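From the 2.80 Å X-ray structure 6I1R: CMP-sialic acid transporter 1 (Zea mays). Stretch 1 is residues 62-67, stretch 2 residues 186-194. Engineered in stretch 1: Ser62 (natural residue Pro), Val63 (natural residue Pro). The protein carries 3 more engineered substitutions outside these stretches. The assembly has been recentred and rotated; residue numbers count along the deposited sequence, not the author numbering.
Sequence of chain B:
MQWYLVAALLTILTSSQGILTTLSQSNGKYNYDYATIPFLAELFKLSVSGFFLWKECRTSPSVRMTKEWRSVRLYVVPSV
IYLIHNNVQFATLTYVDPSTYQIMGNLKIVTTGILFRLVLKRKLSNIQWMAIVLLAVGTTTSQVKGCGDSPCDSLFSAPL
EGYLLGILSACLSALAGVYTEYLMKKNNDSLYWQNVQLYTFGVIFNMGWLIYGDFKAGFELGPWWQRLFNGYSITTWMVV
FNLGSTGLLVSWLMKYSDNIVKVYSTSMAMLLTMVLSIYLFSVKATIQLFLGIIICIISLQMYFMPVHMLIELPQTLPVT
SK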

ATOM      1  N   SER B  62     -37.017   3.211 -32.041  1.00 90.57           N
ATOM      2  CA  SER B  62     -36.778   1.777 -31.859  1.00 89.54           C
ATOM      3  C   SER B  62     -35.452   1.551 -31.123  1.00 88.85           C
ATOM      4  O   SER B  62     -34.415   2.087 -31.516  1.00 89.56           O
ATOM      5  CB  SER B  62     -36.795   1.058 -33.183  1.00 88.79           C
ATOM      6  OG  SER B  62     -38.083   1.122 -33.777  1.00 89.58           O
ATOM      7  N   VAL B  63     -35.504   0.752 -30.059  1.00 87.85           N
ATOM      8  CA  VAL B  63     -34.327   0.411 -29.264  1.00 87.62           C
ATOM      9  C   VAL B  63     -34.263  -1.116 -29.135  1.00 87.01           C
ATOM     10  O   VAL B  63     -35.200  -1.744 -28.640  1.00 87.18           O
ATOM     11  CB  VAL B  63     -34.363   1.103 -27.886  1.00 89.07           C
ATOM     12  CG1 VAL B  63     -33.275   0.591 -26.953  1.00 88.33           C
ATOM     13  CG2 VAL B  63     -34.281   2.616 -28.023  1.00 89.69           C
ATOM     14  N   ARG B  64     -33.152  -1.695 -29.582  1.00 86.69           N
ATOM     15  CA  ARG B  64     -32.979  -3.146 -29.610  1.00 85.81           C
ATOM     16  C   ARG B  64     -32.518  -3.620 -28.225  1.00 84.52           C
ATOM     17  O   ARG B  64     -31.511  -3.135 -27.702  1.00 81.98           O
ATOM     18  CB  ARG B  64     -31.977  -3.532 -30.702  1.00 86.24           C
ATOM     19  CG  ARG B  64     -32.328  -3.015 -32.092  1.00 86.68           C
ATOM     20  CD  ARG B  64     -33.237  -3.953 -32.863  1.00 88.09           C
ATOM     21  NE  ARG B  64     -32.508  -5.036 -33.509  1.00 88.63           N
ATOM     22  CZ  ARG B  64     -33.070  -5.979 -34.258  1.00 89.76           C
ATOM     23  NH1 ARG B  64     -34.381  -6.005 -34.417  1.00 90.09           N
ATOM     24  NH2 ARG B  64     -32.317  -6.891 -34.847  1.00 90.35           N
ATOM     25  N   MET B  65     -33.266  -4.555 -27.641  1.00 83.13           N
ATOM     26  CA  MET B  65     -33.031  -5.012 -26.269  1.00 82.78           C
ATOM     27  C   MET B  65     -33.529  -6.454 -26.122  1.00 81.80           C
ATOM     28  O   MET B  65     -34.732  -6.710 -26.191  1.00 82.86           O
ATOM     29  CB  MET B  65     -33.776  -4.136 -25.257  1.00 84.46           C
ATOM     30  CG  MET B  65     -33.202  -2.743 -25.107  1.00 85.46           C
ATOM     31  SD  MET B  65     -33.840  -1.891 -23.642  1.00 87.07           S
ATOM     32  CE  MET B  65     -35.567  -1.716 -24.084  1.00 88.33           C
ATOM     33  N   THR B  66     -32.606  -7.383 -25.902  1.00 81.65           N
ATOM     34  CA  THR B  66     -32.956  -8.786 -25.729  1.00 80.84           C
ATOM     35  C   THR B  66     -33.146  -9.056 -24.231  1.00 80.15           C
ATOM     36  O   THR B  66     -32.178  -9.078 -23.473  1.00 80.79           O
ATOM     37  CB  THR B  66     -31.899  -9.690 -26.374  1.00 81.23           C
ATOM     38  OG1 THR B  66     -31.631  -9.182 -27.681  1.00 79.22           O
ATOM     39  CG2 THR B  66     -32.333 -11.136 -26.469  1.00 81.90           C
ATOM     40  N   LYS B  67     -34.396  -9.256 -23.821  1.00 79.79           N
ATOM     41  CA  LYS B  67     -34.744  -9.384 -22.403  1.00 79.18           C
ATOM     42  C   LYS B  67     -34.750 -10.859 -21.976  1.00 78.26           C
ATOM     43  O   LYS B  67     -34.925 -11.153 -20.793  1.00 77.28           O
ATOM     44  CB  LYS B  67     -36.114  -8.751 -22.141  1.00 78.21           C
TER
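Stretch 2 186-194: KNNDSLYWQ

An extended segment outside any regular strand can be bound by the loop leading into a helix together with the helix's first turn. The contact between residues 186-194 and 62-67 of this CMP-sialic acid transporter is a compact example. Stretch 1 has no regular secondary structure, although the backbone angles of residues 62-66 are extended; stretch 2 is loop from Asn187 to Ser190 and helical from Leu191. The CA atoms of the two stretches come nearest at Asp189 and Arg64, 4.6 Å apart. The loop 187-190 runs in broadly the opposite sense to residues 63-66, with Asn187 by Thr66 and Ser190 by Arg64 and Val63.

Lys186 makes no contact. Asn187 follows with its CA-to-CB bond toward stretch 1, near the side chain of Thr66. Asn188 meets the long side chain of Arg64, its OD1 lying 3.1 Å from Arg64 NH2. Asp189 is the polar centre of the contact. Its CB leaves sideways, but the carboxylate comes nearer and engages a single residue twice: OD2 accepts a hydrogen bond from Thr66 N at 2.6 Å, and OD1 accepts one from Thr66 OG1 at 2.8 Å. Backbone and side chain of the threonine are thus fixed together.

Ser190 N, at the N-cap position, donates a hydrogen bond to Arg64 O at 3.0 Å, while Ser190 CB lies 4.2 Å from CG1 of the engineered Val63. Leu191 then points away and Tyr192 is out of reach, so the helix returns to the contact at Trp193. This indole works in two ways. Met65 lies over one face, with its CG 3.7 Å from Trp193 CG and its SD 4.4 Å from the centroid of the Trp193 five-membered ring; at the ring edge, Trp193 NE1 gives a weak hydrogen bond to Thr66 O at 3.3 Å. Gln194 carries the helix onward without touching stretch 1.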

ATOM      1  N   LYS B 186     -22.453 -10.509 -30.555  1.00 74.41           N
ATOM      2  CA  LYS B 186     -23.380 -11.621 -30.815  1.00 76.17           C
ATOM      3  C   LYS B 186     -24.817 -11.093 -30.937  1.00 78.17           C
ATOM      4  O   LYS B 186     -25.700 -11.831 -31.377  1.00 78.66           O
ATOM      5  CB  LYS B 186     -23.287 -12.704 -29.732  1.00 77.11           C
ATOM      6  CG  LYS B 186     -24.058 -12.432 -28.445  1.00 78.29           C
ATOM      7  CD  LYS B 186     -24.331 -13.672 -27.615  1.00 78.49           C
ATOM      8  CE  LYS B 186     -25.181 -14.695 -28.340  1.00 79.21           C
ATOM      9  NZ  LYS B 186     -26.147 -15.355 -27.429  1.00 79.07           N
ATOM     10  N   ASN B 187     -25.051  -9.841 -30.535  1.00 79.85           N
ATOM     11  CA  ASN B 187     -26.384  -9.233 -30.566  1.00 81.25           C
ATOM     12  C   ASN B 187     -26.372  -7.979 -31.447  1.00 80.76           C
ATOM     13  O   ASN B 187     -25.337  -7.343 -31.652  1.00 82.16           O
ATOM     14  CB  ASN B 187     -26.873  -8.848 -29.165  1.00 83.65           C
ATOM     15  CG  ASN B 187     -27.637  -9.946 -28.455  1.00 86.11           C
ATOM     16  OD1 ASN B 187     -27.731 -11.071 -28.941  1.00 88.71           O
ATOM     17  ND2 ASN B 187     -28.193  -9.624 -27.298  1.00 86.60           N
ATOM     18  N   ASN B 188     -27.562  -7.618 -31.914  1.00 79.97           N
ATOM     19  CA  ASN B 188     -27.786  -6.367 -32.640  1.00 79.65           C
ATOM     20  C   ASN B 188     -28.340  -5.327 -31.654  1.00 78.90           C
ATOM     21  O   ASN B 188     -29.001  -4.366 -32.052  1.00 80.92           O
ATOM     22  CB  ASN B 188     -28.687  -6.584 -33.865  1.00 80.38           C
ATOM     23  CG  ASN B 188     -29.419  -7.912 -33.855  1.00 81.21           C
ATOM     24  OD1 ASN B 188     -30.195  -8.198 -32.945  1.00 81.47           O
ATOM     25  ND2 ASN B 188     -29.172  -8.736 -34.861  1.00 82.47           N
ATOM     26  N   ASP B 189     -28.014  -5.494 -30.372  1.00 76.75           N
ATOM     27  CA  ASP B 189     -28.692  -4.786 -29.281  1.00 74.77           C
ATOM     28  C   ASP B 189     -28.046  -3.409 -29.078  1.00 73.20           C
ATOM     29  O   ASP B 189     -27.056  -3.070 -29.730  1.00 72.64           O
ATOM     30  CB  ASP B 189     -28.665  -5.611 -27.988  1.00 73.76           C
ATOM     31  CG  ASP B 189     -29.855  -6.540 -27.810  1.00 72.96           C
ATOM     32  OD1 ASP B 189     -30.452  -6.942 -28.830  1.00 73.05           O
ATOM     33  OD2 ASP B 189     -30.172  -6.863 -26.649  1.00 71.39           O
ATOM     34  N   SER B 190     -28.628  -2.627 -28.171  1.00 72.25           N
ATOM     35  CA  SER B 190     -28.124  -1.297 -27.835  1.00 70.97           C
ATOM     36  C   SER B 190     -26.885  -1.417 -26.940  1.00 69.25           C
ATOM     37  O   SER B 190     -26.865  -2.208 -25.999  1.00 68.29           O
ATOM     38  CB  SER B 190     -29.193  -0.470 -27.165  1.00 70.95           C
ATOM     39  OG  SER B 190     -28.733   0.850 -26.916  1.00 71.05           O
ATOM     40  N   LEU B 191     -25.870  -0.606 -27.232  1.00 69.56           N
ATOM     41  CA  LEU B 191     -24.643  -0.569 -26.430  1.00 70.15           C
ATOM     42  C   LEU B 191     -24.997  -0.334 -24.955  1.00 70.28           C
ATOM     43  O   LEU B 191     -24.428  -0.968 -24.064  1.00 69.40           O
ATOM     44  CB  LEU B 191     -23.733   0.545 -26.960  1.00 70.21           C
ATOM     45  CG  LEU B 191     -22.405   0.730 -26.224  1.00 70.71           C
ATOM     46  CD1 LEU B 191     -21.574  -0.544 -26.267  1.00 71.87           C
ATOM     47  CD2 LEU B 191     -21.616   1.895 -26.804  1.00 70.93           C
ATOM     48  N   TYR B 192     -25.951   0.562 -24.719  1.00 69.90           N
ATOM     49  CA  TYR B 192     -26.290   1.008 -23.370  1.00 70.17           C
ATOM     50  C   TYR B 192     -27.048  -0.091 -22.612  1.00 69.17           C
ATOM     51  O   TYR B 192     -26.957  -0.159 -21.388  1.00 68.92           O
ATOM     52  CB  TYR B 192     -27.095   2.309 -23.429  1.00 70.57           C
ATOM     53  CG  TYR B 192     -26.441   3.415 -24.220  1.00 70.47           C
ATOM     54  CD1 TYR B 192     -25.149   3.828 -23.937  1.00 70.27           C
ATOM     55  CD2 TYR B 192     -27.112   4.053 -25.253  1.00 70.87           C
ATOM     56  CE1 TYR B 192     -24.539   4.841 -24.658  1.00 70.70           C
ATOM     57  CE2 TYR B 192     -26.517   5.069 -25.983  1.00 71.39           C
ATOM     58  CZ  TYR B 192     -25.224   5.465 -25.686  1.00 71.51           C
ATOM     59  OH  TYR B 192     -24.627   6.465 -26.399  1.00 72.94           O
ATOM     60  N   TRP B 193     -27.791  -0.938 -23.323  1.00 68.34           N
ATOM     61  CA  TRP B 193     -28.495  -2.064 -22.686  1.00 67.50           C
ATOM     62  C   TRP B 193     -27.514  -3.213 -22.421  1.00 67.36           C
ATOM     63  O   TRP B 193     -27.658  -3.940 -21.435  1.00 68.69           O
ATOM     64  CB  TRP B 193     -29.695  -2.513 -23.533  1.00 66.52           C
ATOM     65  CG  TRP B 193     -30.267  -3.842 -23.139  1.00 65.96           C
ATOM     66  CD1 TRP B 193     -30.349  -4.958 -23.921  1.00 65.62           C
ATOM     67  CD2 TRP B 193     -30.830  -4.206 -21.864  1.00 66.38           C
ATOM     68  NE1 TRP B 193     -30.928  -5.985 -23.228  1.00 65.23           N
ATOM     69  CE2 TRP B 193     -31.231  -5.557 -21.963  1.00 65.55           C
ATOM     70  CE3 TRP B 193     -31.036  -3.530 -20.656  1.00 66.74           C
ATOM     71  CZ2 TRP B 193     -31.824  -6.236 -20.899  1.00 65.65           C
ATOM     72  CZ3 TRP B 193     -31.621  -4.201 -19.605  1.00 65.99           C
ATOM     73  CH2 TRP B 193     -32.009  -5.536 -19.727  1.00 66.08           C
ATOM     74  N   GLN B 194     -26.526  -3.379 -23.297  1.00 65.69           N
ATOM     75  CA  GLN B 194     -25.500  -4.405 -23.105  1.00 64.10           C
ATOM     76  C   GLN B 194     -24.642  -4.021 -21.891  1.00 64.15           C
ATOM     77  O   GLN B 194     -24.367  -4.857 -21.025  1.00 65.29           O
ATOM     78  CB  GLN B 194     -24.684  -4.581 -24.388  1.00 62.53           C
ATOM     79  CG  GLN B 194     -25.494  -5.182 -25.531  1.00 61.96           C
ATOM     80  CD  GLN B 194     -24.717  -5.303 -26.819  1.00 61.74           C
ATOM     81  OE1 GLN B 194     -24.018  -4.383 -27.237  1.00 60.41           O
ATOM     82  NE2 GLN B 194     -24.853  -6.444 -27.477  1.00 62.21           N
TER